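Long-range contacts in phytochromobilin synthase (Solanum lycopersicum, PDB 6KME), which catalyses the ferredoxin-dependent reduction of biliverdin IX alpha to phytochromobilin, the chromophore of plant phytochromes: residues V127-P132 / R173-I178; L161-K166 / E300-N305; L167-L172 / S293-S298; R235-P240 / G286-K291. The protein carries 1 engineered substitution. All blocks are in the same frame, centred on the assembly; numbering follows the deposited sequence. Where two conformers were deposited one is given.

Interaction 1. Residues V127-P132 / R173-I178; sequences VLDLNP and RFFSPI. With BLA (biliverdine IX alpha), chain B.
The buried carboxylate of Asp129 is gripped by both the backbone and the side chain of one serine. Asp129 CG lies anti to the backbone N (chi1 -165°), which carries the carboxylate to Ser176. Ser176 OG donates to Asp129 OD1 over 2.6 Å. Ser176 N donates to Asp129 OD2 over 2.8 Å. Each oxygen uses its syn lone pair, so the fork of the carboxylate faces the serine. Asp129 OD2 takes a second bond on its anti side from Asn131 ND2, 2.8 Å away, while Asn131 OD1 is held by Tyr231. Ser176 OG accepts from Ile178 N, which closes an ST turn. With an alanine at Asp129, Ser176 N and OG would probably lose their acceptors and the Asn131 amide one of its holds. That amide lies alongside the Phe175 ring, the planes 19° apart. Val127 CG1 meets Phe175 CZ at 3.9 Å. Val127 CG2 comes within 3.5 Å of BLA CHB. Strand 123-131 and loop 173-178 thus wall the bilin pocket, on the antiparallel sheet characteristic of ferredoxin-dependent bilin reductases.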
# COMPACT_ATOMS: atom_id res chain seq x y z
N VAL A 127 1.44 6.83 4.50
CA VAL A 127 0.82 5.58 4.93
C VAL A 127 1.87 4.47 4.86
O VAL A 127 2.51 4.26 3.82
CB VAL A 127 -0.43 5.22 4.10
CG1 VAL A 127 -0.94 3.82 4.48
CG2 VAL A 127 -1.54 6.24 4.29
N LEU A 128 2.07 3.77 5.99
CA LEU A 128 2.98 2.64 6.09
C LEU A 128 2.25 1.53 6.84
O LEU A 128 1.81 1.74 7.97
CB LEU A 128 4.27 3.04 6.82
CG LEU A 128 5.28 1.93 7.14
CD1 LEU A 128 5.80 1.29 5.84
CD2 LEU A 128 6.42 2.50 7.97
N ASP A 129 2.12 0.35 6.22
CA ASP A 129 1.30 -0.68 6.85
C ASP A 129 1.61 -2.06 6.29
O ASP A 129 2.18 -2.22 5.21
CB ASP A 129 -0.19 -0.38 6.66
CG ASP A 129 -1.08 -1.19 7.59
OD1 ASP A 129 -0.63 -1.64 8.67
OD2 ASP A 129 -2.27 -1.38 7.23
N LEU A 130 1.22 -3.06 7.07
CA LEU A 130 1.05 -4.44 6.60
C LEU A 130 -0.45 -4.62 6.42
O LEU A 130 -1.16 -5.01 7.35
CB LEU A 130 1.67 -5.42 7.60
CG LEU A 130 3.19 -5.64 7.57
CD1 LEU A 130 4.00 -4.34 7.74
CD2 LEU A 130 3.67 -6.72 8.60
N ASN A 131 -0.97 -4.28 5.22
CA ASN A 131 -2.43 -4.28 4.99
C ASN A 131 -2.96 -5.71 5.11
O ASN A 131 -2.45 -6.62 4.43
CB ASN A 131 -2.82 -3.72 3.60
CG ASN A 131 -2.45 -2.22 3.37
OD1 ASN A 131 -2.24 -1.83 2.22
ND2 ASN A 131 -2.43 -1.39 4.42
N PRO A 132 -3.99 -5.97 5.91
CA PRO A 132 -4.51 -7.34 6.02
C PRO A 132 -5.14 -7.81 4.72
O PRO A 132 -5.89 -7.09 4.07
CB PRO A 132 -5.55 -7.25 7.14
CG PRO A 132 -5.94 -5.79 7.20
CD PRO A 132 -4.66 -5.05 6.86
N ARG A 173 -11.14 -0.01 5.99
CA ARG A 173 -11.42 -1.40 5.63
C ARG A 173 -10.14 -2.17 5.32
O ARG A 173 -10.11 -3.40 5.44
CB ARG A 173 -12.36 -1.47 4.41
CG ARG A 173 -13.72 -0.76 4.57
CD ARG A 173 -14.48 -0.55 3.24
NE ARG A 173 -15.79 0.09 3.46
CZ ARG A 173 -16.69 0.35 2.51
NH1 ARG A 173 -16.42 0.04 1.24
NH2 ARG A 173 -17.85 0.94 2.81
N PHE A 174 -9.09 -1.46 4.89
CA PHE A 174 -7.87 -2.07 4.38
C PHE A 174 -6.67 -1.90 5.30
O PHE A 174 -5.59 -2.41 4.97
CB PHE A 174 -7.56 -1.50 2.98
CG PHE A 174 -8.71 -1.64 2.02
CD1 PHE A 174 -8.99 -2.87 1.42
CD2 PHE A 174 -9.55 -0.55 1.74
CE1 PHE A 174 -10.07 -3.02 0.54
CE2 PHE A 174 -10.62 -0.69 0.85
CZ PHE A 174 -10.88 -1.92 0.25
N PHE A 175 -6.80 -1.23 6.44
CA PHE A 175 -5.65 -0.95 7.29
C PHE A 175 -5.60 -1.93 8.46
O PHE A 175 -6.63 -2.42 8.93
CB PHE A 175 -5.69 0.48 7.83
CG PHE A 175 -5.39 1.53 6.79
CD1 PHE A 175 -4.92 1.18 5.52
CD2 PHE A 175 -5.57 2.88 7.08
CE1 PHE A 175 -4.64 2.15 4.57
CE2 PHE A 175 -5.29 3.87 6.12
CZ PHE A 175 -4.83 3.50 4.88
N SER A 176 -4.39 -2.22 8.92
CA SER A 176 -4.15 -3.10 10.06
C SER A 176 -4.11 -2.29 11.35
O SER A 176 -4.06 -1.06 11.32
CB SER A 176 -2.84 -3.85 9.85
OG SER A 176 -1.77 -3.15 10.46
N PRO A 177 -4.12 -2.95 12.52
CA PRO A 177 -4.01 -2.21 13.78
C PRO A 177 -2.66 -1.56 14.01
O PRO A 177 -2.53 -0.79 14.97
CB PRO A 177 -4.28 -3.28 14.86
CG PRO A 177 -4.88 -4.45 14.13
CD PRO A 177 -4.31 -4.39 12.75
N ILE A 178 -1.64 -1.85 13.20
CA ILE A 178 -0.35 -1.20 13.37
C ILE A 178 -0.10 -0.15 12.29
O ILE A 178 1.04 0.31 12.13
CB ILE A 178 0.81 -2.22 13.41
CG1 ILE A 178 0.96 -2.95 12.07
CG2 ILE A 178 0.61 -3.19 14.57
CD1 ILE A 178 2.26 -3.78 11.97
CHA BLA B . -3.27 11.81 0.69
NA BLA B . -3.01 9.24 0.77
C1A BLA B . -3.60 10.43 1.22
C2A BLA B . -4.58 10.07 2.25
C3A BLA B . -4.55 8.62 2.39
C4A BLA B . -3.57 8.12 1.47
CMA BLA B . -5.35 7.72 3.34
CAA BLA B . -5.46 11.13 2.97
CBA BLA B . -6.62 11.49 2.08
CGA BLA B . -7.84 10.54 2.34
O1A BLA B . -8.13 10.51 3.50
O2A BLA B . -8.27 10.02 1.35
CHB BLA B . -3.12 6.67 1.23
NB BLA B . -5.18 5.38 1.29
C1B BLA B . -3.80 5.48 1.00
C2B BLA B . -3.37 3.95 0.92
C3B BLA B . -4.50 3.14 0.90
C4B BLA B . -5.70 4.07 1.08
CMB BLA B . -1.93 3.59 0.64
OB BLA B . -6.91 3.86 1.05
CAB BLA B . -4.88 1.69 0.81
CBB BLA B . -6.01 0.95 0.71
NC BLA B . 0.13 9.48 -2.64
C1C BLA B . 0.74 8.26 -3.01
C2C BLA B . 1.47 8.54 -4.33
C3C BLA B . 1.25 9.89 -4.64
C4C BLA B . 0.37 10.53 -3.54
CMC BLA B . 2.23 7.40 -5.01
OC BLA B . 0.58 7.30 -2.27
CAC BLA B . 1.76 10.60 -5.84
CBC BLA B . 2.01 10.22 -7.11
CHD BLA B . -0.18 11.76 -3.30
ND BLA B . -1.69 11.38 -1.22
C1D BLA B . -1.15 12.13 -2.19
C2D BLA B . -1.60 13.58 -2.12
C3D BLA B . -2.45 13.68 -1.03
C4D BLA B . -2.55 12.25 -0.41
CMD BLA B . -1.10 14.59 -3.14
CAD BLA B . -3.23 14.85 -0.43
CBD BLA B . -4.40 15.31 -1.29
CGD BLA B . -5.62 14.29 -1.36
O1D BLA B . -5.96 14.09 -2.51
O2D BLA B . -6.01 13.89 -0.27
O HOH W 1 -8.94 -6.29 4.73

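Interaction 2. Residues L161-K166 / E300-N305; sequences LPWGGK and ENRPWN
Two irregular segments meet here around an indole: the loop between helix 151-160 and strand 167-168, and the tail that follows strand 297-298. Trp163 of the first lays one face against the 301-302 backbone, Arg302 CA and Pro303 CD. Its CG is anti to the backbone N (chi1 -173°), which brings the indole to the tail. Arg302 CA stands over the six-membered ring of Trp163, 3.9 Å from its centroid. Pro303 CD sits over the same face of that ring, also 3.9 Å from the centroid but nearer the rim. Both are CH-pi contacts. At the edge of the indole, in its plane, Glu300 O lies 3.1 Å from Trp163 CD1. Trp163 NE1 is hydrogen-bonded to Phe299 O, just before the tail segment, which fixes the turn of the ring. Trp181 of strand 180-185 packs edge-to-face with Trp163, so the indole sits between the tail and the border strand of the main antiparallel sheet. The Arg302 guanidinium crosses the indole almost upright, the planes 86° apart, with Arg302 NH1 3.7 Å from Trp163 CE3. The arginine chain is extended from CG to NE. Arg302 NH2 hydrogen-bonds to Pro177 O and NH1 to Val179 O. Trp304 CE3 lies over one guanidinium face. Toward the surface, Lys166 and Glu300 run side by side. Lys166 NZ and Glu300 OE1 stay 4.2 Å apart, opposite charges beyond salt-bridge range.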
# COMPACT_ATOMS: atom_id res chain seq x y z
N LEU A 161 5.12 9.05 15.39
CA LEU A 161 4.52 9.51 14.14
C LEU A 161 3.02 9.57 14.38
O LEU A 161 2.30 8.57 14.18
CB LEU A 161 4.86 8.57 12.97
CG LEU A 161 6.34 8.44 12.57
CD1 LEU A 161 6.60 7.26 11.63
CD2 LEU A 161 6.85 9.74 11.92
N PRO A 162 2.49 10.73 14.78
CA PRO A 162 1.12 10.78 15.29
C PRO A 162 0.06 10.57 14.22
O PRO A 162 0.26 10.85 13.04
CB PRO A 162 1.03 12.20 15.88
CG PRO A 162 2.02 12.99 15.08
CD PRO A 162 3.16 12.04 14.83
N TRP A 163 -1.10 10.10 14.68
CA TRP A 163 -2.26 9.90 13.80
C TRP A 163 -2.49 11.11 12.89
O TRP A 163 -2.51 12.26 13.35
CB TRP A 163 -3.50 9.64 14.67
CG TRP A 163 -4.73 9.27 13.92
CD1 TRP A 163 -5.89 10.00 13.82
CD2 TRP A 163 -4.95 8.07 13.17
NE1 TRP A 163 -6.81 9.32 13.05
CE2 TRP A 163 -6.25 8.14 12.63
CE3 TRP A 163 -4.16 6.94 12.88
CZ2 TRP A 163 -6.80 7.13 11.84
CZ3 TRP A 163 -4.69 5.94 12.09
CH2 TRP A 163 -6.01 6.03 11.58
N GLY A 164 -2.66 10.84 11.60
CA GLY A 164 -2.79 11.90 10.61
C GLY A 164 -4.11 12.67 10.65
O GLY A 164 -4.21 13.71 9.99
N GLY A 165 -5.09 12.20 11.40
CA GLY A 165 -6.39 12.87 11.47
C GLY A 165 -7.44 12.18 10.62
O GLY A 165 -7.27 11.04 10.17
N LYS A 166 -8.53 12.90 10.38
CA LYS A 166 -9.65 12.34 9.63
C LYS A 166 -9.21 11.90 8.23
O LYS A 166 -8.37 12.55 7.59
CB LYS A 166 -10.79 13.37 9.52
CG LYS A 166 -11.41 13.72 10.87
CD LYS A 166 -12.47 14.84 10.73
CE LYS A 166 -12.90 15.34 12.11
NZ LYS A 166 -13.85 16.46 12.03
N GLU A 300 -11.06 11.04 13.56
CA GLU A 300 -10.13 12.10 13.92
C GLU A 300 -9.06 11.59 14.88
O GLU A 300 -7.94 12.11 14.90
CB GLU A 300 -10.91 13.29 14.51
CG GLU A 300 -10.60 13.67 15.93
CD GLU A 300 -11.41 14.89 16.36
OE1 GLU A 300 -12.48 15.13 15.77
OE2 GLU A 300 -10.96 15.61 17.27
N ASN A 301 -9.37 10.56 15.67
CA ASN A 301 -8.38 9.93 16.53
C ASN A 301 -8.16 8.49 16.09
O ASN A 301 -9.02 7.87 15.45
CB ASN A 301 -8.80 9.98 18.01
CG ASN A 301 -8.93 11.39 18.53
OD1 ASN A 301 -9.96 11.78 19.08
ND2 ASN A 301 -7.88 12.19 18.34
N ARG A 302 -6.99 7.96 16.43
CA ARG A 302 -6.60 6.61 16.04
C ARG A 302 -7.65 5.61 16.52
O ARG A 302 -7.93 5.55 17.72
CB ARG A 302 -5.23 6.27 16.60
CG ARG A 302 -4.70 4.93 16.04
CD ARG A 302 -3.42 4.48 16.71
NE ARG A 302 -3.01 3.20 16.12
CZ ARG A 302 -2.37 3.09 14.96
NH1 ARG A 302 -2.05 4.18 14.28
NH2 ARG A 302 -2.05 1.89 14.48
N PRO A 303 -8.24 4.81 15.63
CA PRO A 303 -9.38 3.97 16.04
C PRO A 303 -8.99 2.62 16.62
O PRO A 303 -9.85 1.73 16.74
CB PRO A 303 -10.17 3.81 14.74
CG PRO A 303 -9.13 3.87 13.67
CD PRO A 303 -8.07 4.83 14.17
N TRP A 304 -7.72 2.44 17.00
CA TRP A 304 -7.27 1.26 17.73
C TRP A 304 -6.63 1.71 19.03
O TRP A 304 -5.88 2.69 19.05
CB TRP A 304 -6.24 0.45 16.94
CG TRP A 304 -6.78 -0.19 15.71
CD1 TRP A 304 -7.39 -1.41 15.62
CD2 TRP A 304 -6.74 0.35 14.39
NE1 TRP A 304 -7.74 -1.66 14.31
CE2 TRP A 304 -7.36 -0.59 13.54
CE3 TRP A 304 -6.25 1.53 13.84
CZ2 TRP A 304 -7.50 -0.38 12.17
CZ3 TRP A 304 -6.38 1.74 12.48
CH2 TRP A 304 -7.01 0.78 11.66
N ASN A 305 -6.90 0.98 20.12
CA ASN A 305 -6.27 1.32 21.39
C ASN A 305 -4.85 0.76 21.44
O ASN A 305 -4.35 0.18 20.47
CB ASN A 305 -7.13 0.87 22.57
CG ASN A 305 -7.21 -0.65 22.74
OD1 ASN A 305 -6.44 -1.41 22.16
ND2 ASN A 305 -8.13 -1.08 23.59

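Interaction 3. Residues L167-L172 / S293-S298; sequences LTSESL and SMIGKS. With BLA (biliverdine IX alpha), chain B.
Gly296 O is gripped twice by Ser169. Ser169 OG donates to Gly296 O over 2.8 Å, tilted 19° from the carbonyl plane. Ser169 N adds a weak bond of 3.3 Å to the same Gly296 O. Beside it, the Glu170 carboxylate takes bonds from the turn before Gly296. Glu170 OE1 receives Ser293 OG at 2.7 Å on its syn lone pair. Glu170 OE2 accepts from Ile295 N over 3.0 Å, also on the syn side. The glutamate chain bends at chi2 (86°), which brings the carboxylate back over this turn. Ser293 OG in turn accepts from Gly296 N, an ST motif, so a single hydroxyl links the turn to Glu170. Further on, Leu167 and Ser298 form an antiparallel hydrogen-bonded pair, with Leu167 N 2.9 Å from Ser298 O and a return bond from Ser298 N. Thr168, opposite Lys297, holds a propionate of biliverdin. Thr168 OG1 donates to BLA O2A at 2.6 Å, and Thr168 N donates to BLA O1A at 2.9 Å. Ser171 OG binds the lactam oxygen BLA OB at 2.7 Å. Arg292, just before Ser293, also bonds to the bilin. The two short strands, 167-168 and 297-298, make a small sheet separate from the seven-stranded one; the first lies between helix 151-160 and strand 180-185, the second after helix 274-277.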
# COMPACT_ATOMS: atom_id res chain seq x y z
N LEU A 167 -9.75 10.77 7.77
CA LEU A 167 -9.38 10.22 6.48
C LEU A 167 -10.57 9.48 5.89
O LEU A 167 -11.52 9.12 6.60
CB LEU A 167 -8.16 9.28 6.58
CG LEU A 167 -8.37 7.86 7.18
CD1 LEU A 167 -7.16 6.97 6.91
CD2 LEU A 167 -8.67 7.91 8.67
N THR A 168 -10.53 9.26 4.58
CA THR A 168 -11.54 8.49 3.86
C THR A 168 -11.95 7.25 4.66
O THR A 168 -11.10 6.42 5.01
CB THR A 168 -10.96 8.09 2.49
OG1 THR A 168 -10.76 9.27 1.70
CG2 THR A 168 -11.86 7.09 1.73
N SER A 169 -13.24 7.15 5.02
CA SER A 169 -13.65 6.09 5.95
C SER A 169 -13.47 4.70 5.34
O SER A 169 -13.11 3.75 6.04
CB SER A 169 -15.11 6.28 6.39
OG SER A 169 -15.24 7.33 7.34
N GLU A 170 -13.71 4.57 4.03
CA GLU A 170 -13.55 3.29 3.35
C GLU A 170 -12.10 2.79 3.37
O GLU A 170 -11.86 1.59 3.19
CB GLU A 170 -14.05 3.39 1.90
CG GLU A 170 -15.57 3.56 1.78
CD GLU A 170 -16.04 5.03 1.88
OE1 GLU A 170 -15.23 5.91 2.24
OE2 GLU A 170 -17.21 5.31 1.57
N SER A 171 -11.12 3.69 3.57
CA SER A 171 -9.73 3.26 3.62
C SER A 171 -9.44 2.39 4.84
O SER A 171 -8.58 1.50 4.77
CB SER A 171 -8.80 4.48 3.61
OG SER A 171 -8.89 5.17 2.37
N LEU A 172 -10.18 2.58 5.94
CA LEU A 172 -9.94 1.79 7.14
C LEU A 172 -10.24 0.31 6.93
O LEU A 172 -9.69 -0.54 7.63
CB LEU A 172 -10.76 2.30 8.32
CG LEU A 172 -10.19 3.36 9.26
CD1 LEU A 172 -10.79 3.15 10.64
CD2 LEU A 172 -8.69 3.35 9.36
N SER A 293 -14.91 9.18 -1.14
CA SER A 293 -15.51 8.54 0.03
C SER A 293 -17.02 8.76 -0.02
O SER A 293 -17.47 9.91 0.03
CB SER A 293 -14.93 9.13 1.33
OG SER A 293 -15.55 8.54 2.47
N MET A 294 -17.79 7.67 -0.11
CA MET A 294 -19.24 7.80 -0.00
C MET A 294 -19.67 8.12 1.43
O MET A 294 -20.67 8.82 1.63
CB MET A 294 -19.93 6.51 -0.47
CG MET A 294 -19.86 6.25 -1.99
SD MET A 294 -20.39 7.62 -3.05
CE MET A 294 -22.07 7.88 -2.49
N ILE A 295 -18.93 7.62 2.42
CA ILE A 295 -19.26 7.85 3.83
C ILE A 295 -18.86 9.27 4.25
O ILE A 295 -19.61 9.95 4.97
CB ILE A 295 -18.56 6.78 4.69
CG1 ILE A 295 -19.17 5.40 4.41
CG2 ILE A 295 -18.63 7.12 6.19
CD1 ILE A 295 -18.27 4.23 4.85
N GLY A 296 -17.72 9.74 3.78
CA GLY A 296 -17.06 10.93 4.28
C GLY A 296 -15.83 10.58 5.10
O GLY A 296 -15.62 9.43 5.51
N LYS A 297 -14.99 11.59 5.33
CA LYS A 297 -13.79 11.39 6.14
C LYS A 297 -14.17 11.33 7.61
O LYS A 297 -15.00 12.12 8.07
CB LYS A 297 -12.77 12.52 5.93
CG LYS A 297 -12.08 12.52 4.57
CD LYS A 297 -10.90 13.50 4.54
CE LYS A 297 -10.26 13.58 3.14
NZ LYS A 297 -8.94 14.31 3.13
N SER A 298 -13.56 10.40 8.35
CA SER A 298 -13.86 10.25 9.77
C SER A 298 -12.60 9.80 10.50
O SER A 298 -11.50 9.84 9.95
CB SER A 298 -15.02 9.27 9.97
OG SER A 298 -15.57 9.43 11.26
CHA BLA B . -3.27 11.81 0.69
NA BLA B . -3.01 9.24 0.77
C1A BLA B . -3.60 10.43 1.22
C2A BLA B . -4.58 10.07 2.25
C3A BLA B . -4.55 8.62 2.39
C4A BLA B . -3.57 8.12 1.47
CMA BLA B . -5.35 7.72 3.34
CAA BLA B . -5.46 11.13 2.97
CBA BLA B . -6.62 11.49 2.08
CGA BLA B . -7.84 10.54 2.34
O1A BLA B . -8.13 10.51 3.50
O2A BLA B . -8.27 10.02 1.35
CHB BLA B . -3.12 6.67 1.23
NB BLA B . -5.18 5.38 1.29
C1B BLA B . -3.80 5.48 1.00
C2B BLA B . -3.37 3.95 0.92
C3B BLA B . -4.50 3.14 0.90
C4B BLA B . -5.70 4.07 1.08
CMB BLA B . -1.93 3.59 0.64
OB BLA B . -6.91 3.86 1.05
CAB BLA B . -4.88 1.69 0.81
CBB BLA B . -6.01 0.95 0.71
NC BLA B . 0.13 9.48 -2.64
C1C BLA B . 0.74 8.26 -3.01
C2C BLA B . 1.47 8.54 -4.33
C3C BLA B . 1.25 9.89 -4.64
C4C BLA B . 0.37 10.53 -3.54
CMC BLA B . 2.23 7.40 -5.01
OC BLA B . 0.58 7.30 -2.27
CAC BLA B . 1.76 10.60 -5.84
CBC BLA B . 2.01 10.22 -7.11
CHD BLA B . -0.18 11.76 -3.30
ND BLA B . -1.69 11.38 -1.22
C1D BLA B . -1.15 12.13 -2.19
C2D BLA B . -1.60 13.58 -2.12
C3D BLA B . -2.45 13.68 -1.03
C4D BLA B . -2.55 12.25 -0.41
CMD BLA B . -1.10 14.59 -3.14
CAD BLA B . -3.23 14.85 -0.43
CBD BLA B . -4.40 15.31 -1.29
CGD BLA B . -5.62 14.29 -1.36
O1D BLA B . -5.96 14.09 -2.51
O2D BLA B . -6.01 13.89 -0.27

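Interaction 4. Residues R235-P240 / G286-K291; sequences RSEKDP and GKVNEK. With BLA (biliverdine IX alpha), chain B.
Lys238 NZ is the hub of this surface contact. It donates to Asn289 O over 2.9 Å, nearly in line with the C=O, and to Lys291 O over 2.9 Å, from well above that carbonyl plane. A water accepts from Lys238 NZ and donates to Glu290 O. The lysine chain bends at chi2 (-58°), which turns its amine to the loop. Next to it, Glu237 and Val288 approach from opposite directions, with Glu237 OE2 3.7 Å from Val288 CG1. The two carbonyls are positioned by an Asx turn, in which Asn289 OD1 accepts from Lys291 N over 2.9 Å. Phe274 touches Glu237, Lys238 and Val288. The lysine itself is placed by the end of helix 218-238, where the chain turns to the bilin. There Arg235 grips Asp239 side-on, with NE donating to Asp239 OD1 at 2.7 Å and NH2 making a salt bridge to Asp239 OD2 at 2.7 Å. One guanidinium face carries the bilin methyl CMB, 3.4 Å from Arg235 NH2. Tyr231 and Asn116 bind the same guanidinium. Replaced by an alanine, Arg235 would no longer pair with the Asp239 carboxylate, which is likely to be set free to turn, and a gap would probably open beside CMB. Pro240 CG lies 3.4 Å from BLA NA, so this helix end and the residues after it line the biliverdin pocket of the reductase.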
# COMPACT_ATOMS: atom_id res chain seq x y z
N ARG A 235 -7.90 0.18 -4.83
CA ARG A 235 -6.79 1.12 -4.95
C ARG A 235 -6.64 1.63 -6.37
O ARG A 235 -6.35 2.82 -6.58
CB ARG A 235 -5.50 0.48 -4.45
CG ARG A 235 -5.50 0.23 -2.93
CD ARG A 235 -4.09 -0.02 -2.38
NE ARG A 235 -3.27 1.18 -2.49
CZ ARG A 235 -1.95 1.20 -2.29
NH1 ARG A 235 -1.31 0.09 -1.95
NH2 ARG A 235 -1.29 2.34 -2.43
N SER A 236 -6.85 0.78 -7.38
CA SER A 236 -6.67 1.29 -8.73
C SER A 236 -7.74 2.31 -9.08
O SER A 236 -7.50 3.17 -9.94
CB SER A 236 -6.63 0.15 -9.76
OG SER A 236 -7.90 -0.42 -9.93
N GLU A 237 -8.89 2.29 -8.41
CA GLU A 237 -9.94 3.28 -8.66
C GLU A 237 -9.79 4.54 -7.81
O GLU A 237 -10.04 5.64 -8.31
CB GLU A 237 -11.32 2.65 -8.41
CG GLU A 237 -12.52 3.56 -8.77
CD GLU A 237 -12.75 3.68 -10.28
OE1 GLU A 237 -12.51 2.69 -11.01
OE2 GLU A 237 -13.17 4.76 -10.74
N LYS A 238 -9.36 4.42 -6.54
CA LYS A 238 -9.53 5.50 -5.57
C LYS A 238 -8.27 5.96 -4.83
O LYS A 238 -8.38 6.86 -3.98
CB LYS A 238 -10.58 5.10 -4.51
CG LYS A 238 -12.03 4.99 -5.04
CD LYS A 238 -12.48 6.32 -5.65
CE LYS A 238 -13.96 6.32 -6.05
NZ LYS A 238 -14.30 7.56 -6.83
N ASP A 239 -7.09 5.37 -5.09
CA ASP A 239 -5.89 5.79 -4.36
C ASP A 239 -5.68 7.30 -4.54
O ASP A 239 -5.81 7.81 -5.65
CB ASP A 239 -4.65 5.03 -4.83
CG ASP A 239 -3.97 4.22 -3.69
OD1 ASP A 239 -4.66 3.51 -2.92
OD2 ASP A 239 -2.72 4.27 -3.58
N PRO A 240 -5.35 8.03 -3.47
CA PRO A 240 -5.22 9.49 -3.61
C PRO A 240 -4.14 9.95 -4.58
O PRO A 240 -4.24 11.06 -5.10
CB PRO A 240 -4.93 9.94 -2.17
CG PRO A 240 -5.60 8.90 -1.33
CD PRO A 240 -5.32 7.60 -2.06
N GLY A 286 -25.09 5.04 -13.67
CA GLY A 286 -24.35 3.80 -13.76
C GLY A 286 -22.85 3.94 -13.75
O GLY A 286 -22.15 2.92 -13.82
N LYS A 287 -22.33 5.16 -13.66
CA LYS A 287 -20.91 5.42 -13.55
C LYS A 287 -20.46 5.34 -12.09
O LYS A 287 -21.28 5.23 -11.18
CB LYS A 287 -20.60 6.81 -14.14
CG LYS A 287 -21.08 6.98 -15.58
CD LYS A 287 -20.84 8.39 -16.10
CE LYS A 287 -21.15 8.50 -17.59
NZ LYS A 287 -20.80 9.83 -18.17
N VAL A 288 -19.15 5.40 -11.89
CA VAL A 288 -18.58 5.41 -10.55
C VAL A 288 -18.64 6.83 -9.99
O VAL A 288 -18.18 7.78 -10.63
CB VAL A 288 -17.14 4.89 -10.56
CG1 VAL A 288 -16.53 5.01 -9.17
CG2 VAL A 288 -17.11 3.42 -11.04
N ASN A 289 -19.18 6.97 -8.79
CA ASN A 289 -19.29 8.28 -8.16
C ASN A 289 -17.93 8.96 -8.06
O ASN A 289 -16.94 8.34 -7.65
CB ASN A 289 -19.92 8.12 -6.77
CG ASN A 289 -20.44 9.43 -6.21
OD1 ASN A 289 -19.73 10.44 -6.19
ND2 ASN A 289 -21.69 9.42 -5.75
N GLU A 290 -17.88 10.25 -8.42
CA GLU A 290 -16.62 11.00 -8.38
C GLU A 290 -16.07 11.17 -6.97
O GLU A 290 -14.88 11.46 -6.82
CB GLU A 290 -16.81 12.39 -9.00
CG GLU A 290 -16.81 12.41 -10.50
CD GLU A 290 -17.08 13.81 -11.05
OE1 GLU A 290 -17.58 14.67 -10.28
OE2 GLU A 290 -16.78 14.05 -12.24
N LYS A 291 -16.90 11.03 -5.94
CA LYS A 291 -16.39 11.15 -4.58
C LYS A 291 -15.39 10.04 -4.28
O LYS A 291 -15.60 8.88 -4.65
CB LYS A 291 -17.54 11.07 -3.57
CG LYS A 291 -18.46 12.27 -3.63
CD LYS A 291 -19.26 12.37 -2.35
CE LYS A 291 -20.60 11.71 -2.49
NZ LYS A 291 -21.71 12.69 -2.22
CHA BLA B . -3.27 11.81 0.69
NA BLA B . -3.01 9.24 0.77
C1A BLA B . -3.60 10.43 1.22
C2A BLA B . -4.58 10.07 2.25
C3A BLA B . -4.55 8.62 2.39
C4A BLA B . -3.57 8.12 1.47
CMA BLA B . -5.35 7.72 3.34
CAA BLA B . -5.46 11.13 2.97
CBA BLA B . -6.62 11.49 2.08
CGA BLA B . -7.84 10.54 2.34
O1A BLA B . -8.13 10.51 3.50
O2A BLA B . -8.27 10.02 1.35
CHB BLA B . -3.12 6.67 1.23
NB BLA B . -5.18 5.38 1.29
C1B BLA B . -3.80 5.48 1.00
C2B BLA B . -3.37 3.95 0.92
C3B BLA B . -4.50 3.14 0.90
C4B BLA B . -5.70 4.07 1.08
CMB BLA B . -1.93 3.59 0.64
OB BLA B . -6.91 3.86 1.05
CAB BLA B . -4.88 1.69 0.81
CBB BLA B . -6.01 0.95 0.71
NC BLA B . 0.13 9.48 -2.64
C1C BLA B . 0.74 8.26 -3.01
C2C BLA B . 1.47 8.54 -4.33
C3C BLA B . 1.25 9.89 -4.64
C4C BLA B . 0.37 10.53 -3.54
CMC BLA B . 2.23 7.40 -5.01
OC BLA B . 0.58 7.30 -2.27
CAC BLA B . 1.76 10.60 -5.84
CBC BLA B . 2.01 10.22 -7.11
CHD BLA B . -0.18 11.76 -3.30
ND BLA B . -1.69 11.38 -1.22
C1D BLA B . -1.15 12.13 -2.19
C2D BLA B . -1.60 13.58 -2.12
C3D BLA B . -2.45 13.68 -1.03
C4D BLA B . -2.55 12.25 -0.41
CMD BLA B . -1.10 14.59 -3.14
CAD BLA B . -3.23 14.85 -0.43
CBD BLA B . -4.40 15.31 -1.29
CGD BLA B . -5.62 14.29 -1.36
O1D BLA B . -5.96 14.09 -2.51
O2D BLA B . -6.01 13.89 -0.27
O HOH W 2 -12.47 9.76 -6.40

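Overall arrangement
Interactions 1, 3 and 4 all touch biliverdin; interaction 2 stands back from it, and the side chain of Lys166 is about 7 Å from the bound BLA. Interactions 1 and 2 join where Arg302 NH2 lies 2.8 Å from Pro177 O, a probable hydrogen bond. Interactions 1 and 3 meet at the pocket, Phe175 CE2 being 3.7 Å from Leu167 CD1. Interactions 2 and 3 are neighbours along both parts of the chain, in opposite order, and pack through Pro303 CG and Leu172 CD1, 3.5 Å apart. Interaction 4 reaches interaction 3 by Met294 SD and Asn289 ND2, 3.5 Å apart. Segments 286-291 and 293-298, with Arg292 between them, run from the outer loop to the propionate site.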